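PDB 5C12: gene 2 protein from Enterobacteria phage Sf6, which forms the large subunit of the DNA-packaging terminase, represented here by its metal-dependent nuclease domain, and is thought to bind ATP through another part of the protein. Local coordinates for residues Tyr174-Ala177 and Asp178-Leu182; Leu199-Lys203 and Glu204-Glu208; Lys209-Glu212 and Lys213-Ala216. The protein carries 1 engineered substitution. All blocks are in the same frame, centred on the assembly; numbering follows the deposited sequence.

Interaction 1: residues Tyr174-Ala177 and Asp178-Leu182; sequences YALA and DRLYL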
loop_
_atom_site.group_PDB
_atom_site.type_symbol
_atom_site.label_atom_id
_atom_site.label_comp_id
_atom_site.label_asym_id
_atom_site.label_seq_id
_atom_site.Cartn_x
_atom_site.Cartn_y
_atom_site.Cartn_z
ATOM N N TYR A 174 -2.517 4.223 -7.572
ATOM C CA TYR A 174 -1.789 4.797 -8.705
ATOM C C TYR A 174 -0.452 5.417 -8.271
ATOM O O TYR A 174 0.477 5.467 -9.068
ATOM C CB TYR A 174 -2.653 5.801 -9.478
ATOM C CG TYR A 174 -3.491 5.121 -10.528
ATOM C CD1 TYR A 174 -2.939 4.793 -11.765
ATOM C CD2 TYR A 174 -4.812 4.745 -10.280
ATOM C CE1 TYR A 174 -3.694 4.142 -12.723
ATOM C CE2 TYR A 174 -5.564 4.098 -11.243
ATOM C CZ TYR A 174 -5.001 3.795 -12.460
ATOM O OH TYR A 174 -5.755 3.148 -13.420
ATOM N N ALA A 175 -0.349 5.886 -7.027
ATOM C CA ALA A 175 0.934 6.329 -6.506
ATOM C C ALA A 175 1.891 5.143 -6.543
ATOM O O ALA A 175 3.055 5.274 -6.944
ATOM C CB ALA A 175 0.792 6.863 -5.068
ATOM N N LEU A 176 1.385 4.002 -6.133
ATOM C CA LEU A 176 2.173 2.769 -6.142
ATOM C C LEU A 176 2.536 2.401 -7.586
ATOM O O LEU A 176 3.701 2.119 -7.903
ATOM C CB LEU A 176 1.385 1.663 -5.469
ATOM C CG LEU A 176 1.941 0.234 -5.493
ATOM C CD1 LEU A 176 3.332 0.251 -4.885
ATOM C CD2 LEU A 176 1.015 -0.692 -4.732
ATOM N N ALA A 177 1.535 2.388 -8.465
ATOM C CA ALA A 177 1.765 2.012 -9.842
ATOM C C ALA A 177 2.773 2.942 -10.507
ATOM O O ALA A 177 3.643 2.485 -11.251
ATOM C CB ALA A 177 0.473 1.964 -10.609
ATOM N N ASP A 178 2.667 4.243 -10.261
ATOM C CA ASP A 178 3.607 5.203 -10.827
ATOM C C ASP A 178 5.029 4.965 -10.318
ATOM O O ASP A 178 5.978 4.979 -11.116
ATOM C CB ASP A 178 3.178 6.640 -10.514
ATOM C CG ASP A 178 1.946 7.081 -11.265
ATOM O OD1 ASP A 178 1.457 6.359 -12.149
ATOM O OD2 ASP A 178 1.466 8.210 -10.955
ATOM N N ARG A 179 5.191 4.719 -9.022
ATOM C CA ARG A 179 6.514 4.405 -8.482
ATOM C C ARG A 179 7.085 3.174 -9.167
ATOM O O ARG A 179 8.254 3.150 -9.565
ATOM C CB ARG A 179 6.483 4.142 -6.981
ATOM C CG ARG A 179 6.322 5.373 -6.123
ATOM C CD ARG A 179 6.416 4.884 -4.683
ATOM N NE ARG A 179 6.194 5.939 -3.716
ATOM C CZ ARG A 179 7.134 6.522 -2.986
ATOM N NH1 ARG A 179 8.416 6.180 -3.046
ATOM N NH2 ARG A 179 6.768 7.451 -2.127
ATOM N N LEU A 180 6.269 2.141 -9.297
ATOM C CA LEU A 180 6.737 0.891 -9.898
ATOM C C LEU A 180 7.129 1.056 -11.368
ATOM O O LEU A 180 8.158 0.548 -11.808
ATOM C CB LEU A 180 5.671 -0.179 -9.765
ATOM C CG LEU A 180 5.455 -0.606 -8.319
ATOM C CD1 LEU A 180 4.174 -1.444 -8.212
ATOM C CD2 LEU A 180 6.668 -1.378 -7.754
ATOM N N TYR A 181 6.318 1.781 -12.127
ATOM C CA TYR A 181 6.624 2.006 -13.534
ATOM C C TYR A 181 7.917 2.797 -13.709
ATOM O O TYR A 181 8.752 2.463 -14.535
ATOM C CB TYR A 181 5.478 2.739 -14.229
ATOM C CG TYR A 181 5.766 3.085 -15.661
ATOM C CD1 TYR A 181 5.799 2.107 -16.618
ATOM C CD2 TYR A 181 6.013 4.391 -16.039
ATOM C CE1 TYR A 181 6.062 2.416 -17.936
ATOM C CE2 TYR A 181 6.279 4.710 -17.353
ATOM C CZ TYR A 181 6.292 3.720 -18.282
ATOM O OH TYR A 181 6.562 4.001 -19.613
ATOM N N LEU A 182 8.088 3.856 -12.935
ATOM C CA LEU A 182 9.309 4.643 -13.010
ATOM C C LEU A 182 10.532 3.758 -12.655
ATOM O O LEU A 182 11.612 3.880 -13.248
ATOM C CB LEU A 182 9.212 5.861 -12.094
ATOM C CG LEU A 182 10.023 7.097 -12.419
ATOM C CD1 LEU A 182 9.594 7.671 -13.772
ATOM C CD2 LEU A 182 9.829 8.109 -11.295
#
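Two successive turns in the middle of helix 168-189 of the nuclease domain meet here, and Leu-176 with Leu-180, one turn apart, forms the apolar side-chain contact between them. The closest approach of these two leucines is methyl to methyl, Leu-176 CD1 to Leu-180 CD1 at 3.8 Å. Leu-176 holds its CG anti to its own backbone N (chi1 173°), whereas Leu-180 has CG anti to the carbonyl carbon (chi1 -68°); the second choice also lays Leu-180 CG against Leu-176 O, 3.3 Å away. That same carbonyl accepts Leu-180 N at 2.9 Å. The regular i to i+4 pattern is completed by Asp-178 N to Tyr-174 O (2.8 Å), Arg-179 N to Ala-175 O (3.0 Å) and Tyr-181 N to Ala-177 O (2.9 Å), evidence of an undistorted alpha-helix. Arg-179 runs extended from CG to NE, and its CG passes 3.4 Å from Ala-175 O before the guanidinium leaves this helical turn; there NH1 donates to the backbone oxygen of Met-198. Leu-176 lies about 8 Å, side chain to side chain, from Asp-252, which binds magnesium, so this part of the helix is close to the metal site; none of its residues is among the known ligands. Leu-176 packs on Leu-199, Leu-180 reaches Leu-29 and Ala-32 of helix 26-32, and the ring of Tyr-181 meets Trp-28 edge-to-face.

Interaction 2: residues Leu199-Lys203 and Glu204-Glu208; sequences LSFDK and EAIGE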
loop_
_atom_site.group_PDB
_atom_site.type_symbol
_atom_site.label_atom_id
_atom_site.label_comp_id
_atom_site.label_asym_id
_atom_site.label_seq_id
_atom_site.Cartn_x
_atom_site.Cartn_y
_atom_site.Cartn_z
ATOM N N LEU A 199 10.206 2.620 -6.133
ATOM C CA LEU A 199 9.888 1.697 -5.056
ATOM C C LEU A 199 10.666 0.421 -5.319
ATOM O O LEU A 199 10.624 -0.115 -6.425
ATOM C CB LEU A 199 8.396 1.395 -4.990
ATOM C CG LEU A 199 8.020 0.749 -3.654
ATOM C CD1 LEU A 199 8.147 1.733 -2.501
ATOM C CD2 LEU A 199 6.607 0.172 -3.743
ATOM N N SER A 200 11.449 0.009 -4.337
ATOM C CA SER A 200 12.216 -1.224 -4.372
ATOM C C SER A 200 11.671 -2.224 -3.378
ATOM O O SER A 200 11.313 -1.871 -2.252
ATOM C CB SER A 200 13.680 -0.936 -4.059
ATOM O OG SER A 200 14.463 -2.122 -4.151
ATOM N N PHE A 201 11.617 -3.497 -3.765
ATOM C CA PHE A 201 11.330 -4.550 -2.808
ATOM C C PHE A 201 12.615 -5.206 -2.302
ATOM O O PHE A 201 13.364 -5.780 -3.061
ATOM C CB PHE A 201 10.399 -5.606 -3.411
ATOM C CG PHE A 201 9.092 -5.041 -3.873
ATOM C CD1 PHE A 201 8.097 -4.760 -2.959
ATOM C CD2 PHE A 201 8.870 -4.790 -5.220
ATOM C CE1 PHE A 201 6.898 -4.205 -3.383
ATOM C CE2 PHE A 201 7.689 -4.236 -5.641
ATOM C CZ PHE A 201 6.692 -3.959 -4.724
ATOM N N ASP A 202 12.888 -5.102 -1.019
ATOM C CA ASP A 202 14.056 -5.766 -0.447
ATOM C C ASP A 202 13.745 -7.254 -0.297
ATOM O O ASP A 202 13.151 -7.681 0.693
ATOM C CB ASP A 202 14.412 -5.118 0.878
ATOM C CG ASP A 202 15.723 -5.621 1.448
ATOM O OD1 ASP A 202 16.119 -6.766 1.162
ATOM O OD2 ASP A 202 16.345 -4.863 2.213
ATOM N N LYS A 203 14.132 -8.039 -1.295
ATOM C CA LYS A 203 13.723 -9.424 -1.362
ATOM C C LYS A 203 14.246 -10.235 -0.174
ATOM O O LYS A 203 13.519 -11.057 0.378
ATOM C CB LYS A 203 14.176 -10.066 -2.683
ATOM C CG LYS A 203 13.756 -11.539 -2.824
ATOM C CD LYS A 203 14.073 -12.099 -4.199
ATOM C CE LYS A 203 13.545 -13.522 -4.334
ATOM N NZ LYS A 203 13.797 -14.091 -5.684
ATOM N N GLU A 204 15.487 -9.993 0.237
ATOM C CA GLU A 204 16.047 -10.732 1.362
ATOM C C GLU A 204 15.291 -10.431 2.651
ATOM O O GLU A 204 15.038 -11.328 3.442
ATOM C CB GLU A 204 17.522 -10.400 1.555
ATOM C CG GLU A 204 18.197 -11.274 2.600
ATOM C CD GLU A 204 19.681 -10.989 2.735
ATOM O OE1 GLU A 204 20.352 -10.842 1.692
ATOM O OE2 GLU A 204 20.169 -10.904 3.884
ATOM N N ALA A 205 14.907 -9.168 2.842
ATOM C CA ALA A 205 14.210 -8.764 4.062
ATOM C C ALA A 205 12.783 -9.282 4.069
ATOM O O ALA A 205 12.269 -9.718 5.102
ATOM C CB ALA A 205 14.217 -7.222 4.190
ATOM N N ILE A 206 12.127 -9.218 2.918
ATOM C CA ILE A 206 10.711 -9.531 2.839
ATOM C C ILE A 206 10.494 -11.036 2.818
ATOM O O ILE A 206 9.552 -11.552 3.412
ATOM C CB ILE A 206 10.087 -8.947 1.570
ATOM C CG1 ILE A 206 10.043 -7.412 1.644
ATOM C CG2 ILE A 206 8.706 -9.522 1.350
ATOM C CD1 ILE A 206 9.727 -6.753 0.318
ATOM N N GLY A 207 11.365 -11.718 2.094
ATOM C CA GLY A 207 11.247 -13.157 1.889
ATOM C C GLY A 207 10.572 -13.436 0.563
ATOM O O GLY A 207 9.592 -12.786 0.197
ATOM N N GLU A 208 11.085 -14.419 -0.157
ATOM C CA GLU A 208 10.580 -14.745 -1.481
ATOM C C GLU A 208 9.095 -15.136 -1.481
ATOM O O GLU A 208 8.335 -14.705 -2.343
ATOM C CB GLU A 208 11.416 -15.881 -2.077
ATOM C CG GLU A 208 11.184 -16.086 -3.543
ATOM C CD GLU A 208 12.181 -17.056 -4.146
ATOM O OE1 GLU A 208 12.664 -17.934 -3.401
ATOM O OE2 GLU A 208 12.483 -16.928 -5.351
HETATM O O HOH W 1 17.365 -7.924 -0.942
#
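Lys-203 and Glu-208 form a salt bridge, NZ to OE2 at 3.1 Å, with the ammonium lying above the carboxylate plane (58° out of it). Both chains are extended beyond CG and run side by side in the same direction, so the aliphatic parts also touch, Lys-203 CE to Glu-208 CG at 3.6 Å. Asp-202 is the N-cap of helix 203-206: its OD1 accepts Ala-205 N at 3.2 Å, from above the carboxylate plane. A water donates to the same OD1 at 2.7 Å and accepts from Glu-204 N, extending the cap to a second amide. Backbone bonds from Ile-206 N to Asp-202 O and from Gly-207 N to Lys-203 O (2.8 Å) close the short turn. Gly-207, with phi 97°, ends this helix and serves as N-cap of the next. On the apolar side Ile-206 CD1 sits at the edge of the Phe-201 ring, near its plane, and 4.0 Å from Phe-201 CB; Val-71 of strand 70-77 also touches both residues. The chemistry thus separates a polar start, where the aspartate probably offsets the helix's positive N-terminal end, from a buried hydrophobic flank.

Interaction 3: residues Lys209-Glu212 and Lys213-Ala216; sequences KMLE and KLFA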
loop_
_atom_site.group_PDB
_atom_site.type_symbol
_atom_site.label_atom_id
_atom_site.label_comp_id
_atom_site.label_asym_id
_atom_site.label_seq_id
_atom_site.Cartn_x
_atom_site.Cartn_y
_atom_site.Cartn_z
ATOM N N LYS A 209 8.692 -15.953 -0.520
ATOM C CA LYS A 209 7.329 -16.492 -0.484
ATOM C C LYS A 209 6.309 -15.359 -0.344
ATOM O O LYS A 209 5.346 -15.277 -1.109
ATOM C CB LYS A 209 7.195 -17.478 0.680
ATOM C CG LYS A 209 5.786 -17.899 1.020
ATOM C CD LYS A 209 5.284 -19.000 0.125
ATOM C CE LYS A 209 4.231 -19.834 0.846
ATOM N NZ LYS A 209 3.563 -20.794 -0.073
ATOM N N MET A 210 6.531 -14.483 0.619
ATOM C CA MET A 210 5.604 -13.381 0.822
ATOM C C MET A 210 5.662 -12.375 -0.330
ATOM O O MET A 210 4.654 -11.756 -0.680
ATOM C CB MET A 210 5.842 -12.688 2.181
ATOM C CG MET A 210 5.420 -13.513 3.412
ATOM S SD MET A 210 3.745 -14.164 3.260
ATOM C CE MET A 210 2.812 -12.684 3.089
ATOM N N LEU A 211 6.839 -12.181 -0.916
ATOM C CA LEU A 211 6.944 -11.259 -2.032
ATOM C C LEU A 211 6.104 -11.763 -3.212
ATOM O O LEU A 211 5.401 -10.980 -3.854
ATOM C CB LEU A 211 8.409 -11.060 -2.438
ATOM C CG LEU A 211 8.681 -9.971 -3.468
ATOM C CD1 LEU A 211 8.249 -8.622 -2.960
ATOM C CD2 LEU A 211 10.179 -9.975 -3.841
ATOM N N GLU A 212 6.193 -13.058 -3.506
ATOM C CA GLU A 212 5.391 -13.685 -4.559
ATOM C C GLU A 212 3.886 -13.554 -4.268
ATOM O O GLU A 212 3.101 -13.299 -5.183
ATOM C CB GLU A 212 5.760 -15.158 -4.740
ATOM C CG GLU A 212 4.900 -15.847 -5.783
ATOM C CD GLU A 212 4.882 -15.073 -7.088
ATOM O OE1 GLU A 212 5.991 -14.694 -7.529
ATOM O OE2 GLU A 212 3.783 -14.819 -7.654
ATOM N N LYS A 213 3.476 -13.738 -3.019
ATOM C CA LYS A 213 2.053 -13.587 -2.691
ATOM C C LYS A 213 1.584 -12.160 -2.950
ATOM O O LYS A 213 0.491 -11.935 -3.508
ATOM C CB LYS A 213 1.771 -13.942 -1.216
ATOM C CG LYS A 213 1.961 -15.400 -0.870
ATOM C CD LYS A 213 1.257 -15.683 0.450
ATOM C CE LYS A 213 1.388 -17.109 0.871
ATOM N NZ LYS A 213 0.339 -17.428 1.891
ATOM N N LEU A 214 2.404 -11.189 -2.558
ATOM C CA LEU A 214 2.100 -9.787 -2.800
ATOM C C LEU A 214 1.951 -9.537 -4.306
ATOM O O LEU A 214 0.993 -8.903 -4.751
ATOM C CB LEU A 214 3.188 -8.888 -2.244
ATOM C CG LEU A 214 3.095 -7.424 -2.672
ATOM C CD1 LEU A 214 1.938 -6.735 -1.980
ATOM C CD2 LEU A 214 4.421 -6.667 -2.438
ATOM N N PHE A 215 2.913 -10.023 -5.081
ATOM C CA PHE A 215 2.893 -9.773 -6.503
ATOM C C PHE A 215 1.647 -10.347 -7.168
ATOM O O PHE A 215 1.078 -9.732 -8.073
ATOM C CB PHE A 215 4.142 -10.349 -7.165
ATOM C CG PHE A 215 5.411 -9.591 -6.867
ATOM C CD1 PHE A 215 5.434 -8.496 -6.025
ATOM C CD2 PHE A 215 6.601 -9.978 -7.467
ATOM C CE1 PHE A 215 6.615 -7.806 -5.786
ATOM C CE2 PHE A 215 7.769 -9.284 -7.229
ATOM C CZ PHE A 215 7.787 -8.202 -6.403
ATOM N N ALA A 216 1.237 -11.532 -6.736
ATOM C CA ALA A 216 0.060 -12.184 -7.291
ATOM C C ALA A 216 -1.210 -11.405 -6.978
ATOM O O ALA A 216 -2.197 -11.524 -7.696
ATOM C CB ALA A 216 -0.064 -13.588 -6.767
#
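Apolar contact is concentrated on Leu-211 and Phe-215, one turn apart. Leu-211 CG stands over one face of the Phe-215 ring, offset toward the rim, in a CH-pi arrangement: it lies 3.9 Å from the ring centroid and 27° off the normal. The methyl Leu-211 CD1 goes to the same part of the ring, 3.4 Å from Phe-215 CE1. The torsions bring the two together, because Leu-211 has CG anti to the backbone N (chi1 -172°) while Phe-215 has CG anti to the carbonyl carbon (chi1 -72°), which carries its ring back over the preceding turn. Leu-211 O also lies over a face of that ring, and Leu-211 CD1 makes a looser contact with Leu-214 CD2.

Backbone hydrogen bonds define the frame for this packing. Lys-213 N donates to Lys-209 O, Leu-214 N to Met-210 O, Phe-215 N to Leu-211 O at 2.9 Å, and Ala-216 N to Glu-212 O at 3.0 Å. This unbroken i to i+4 series belongs to helix 208-218 of the nuclease domain. Leu-214 packs on Leu-250 and Leu-254 of helix 249-256; its side chain is about 8 Å from that of the metal ligand Asp-252. On another side, Phe-215 meets the ring of Phe-201 edge-to-face and touches Leu-29.

Lys-213 and Glu-212 use their charged ends outside the helix, while the hydrocarbon part of Lys-213 packs within it. Lys-213 CD passes 4.0 Å from Met-210 SD, and Lys-213 CE crosses Lys-209 CE at 3.9 Å. The two ammonium groups remain 5.1 Å apart, Lys-209 NZ to Lys-213 NZ; Lys-213 NZ forms a salt bridge with Glu-76, which probably eases their mutual repulsion. Glu-212, bent at chi2, pairs through OE1 with Arg-26.

How the interactions relate
Following the chain from its N terminus, the three contacts occur in series; none nests within or crosses another, and each joins consecutive residues without closing a long loop. Interaction 1 lies on helix 168-189, interaction 2 at the passage from strand 200-201 into helix 203-206, and interaction 3 on helix 208-218. Strand 200-201 is an edge strand of the mixed sheet, and Phe-201 of this strand touches both of the longer helices, its CE2 lying 3.7 Å from Leu-180 CD2 and its CE1 3.6 Å from Leu-214 CD2. Interactions 1 and 3 themselves do not touch, their nearest atoms being about 7 Å apart.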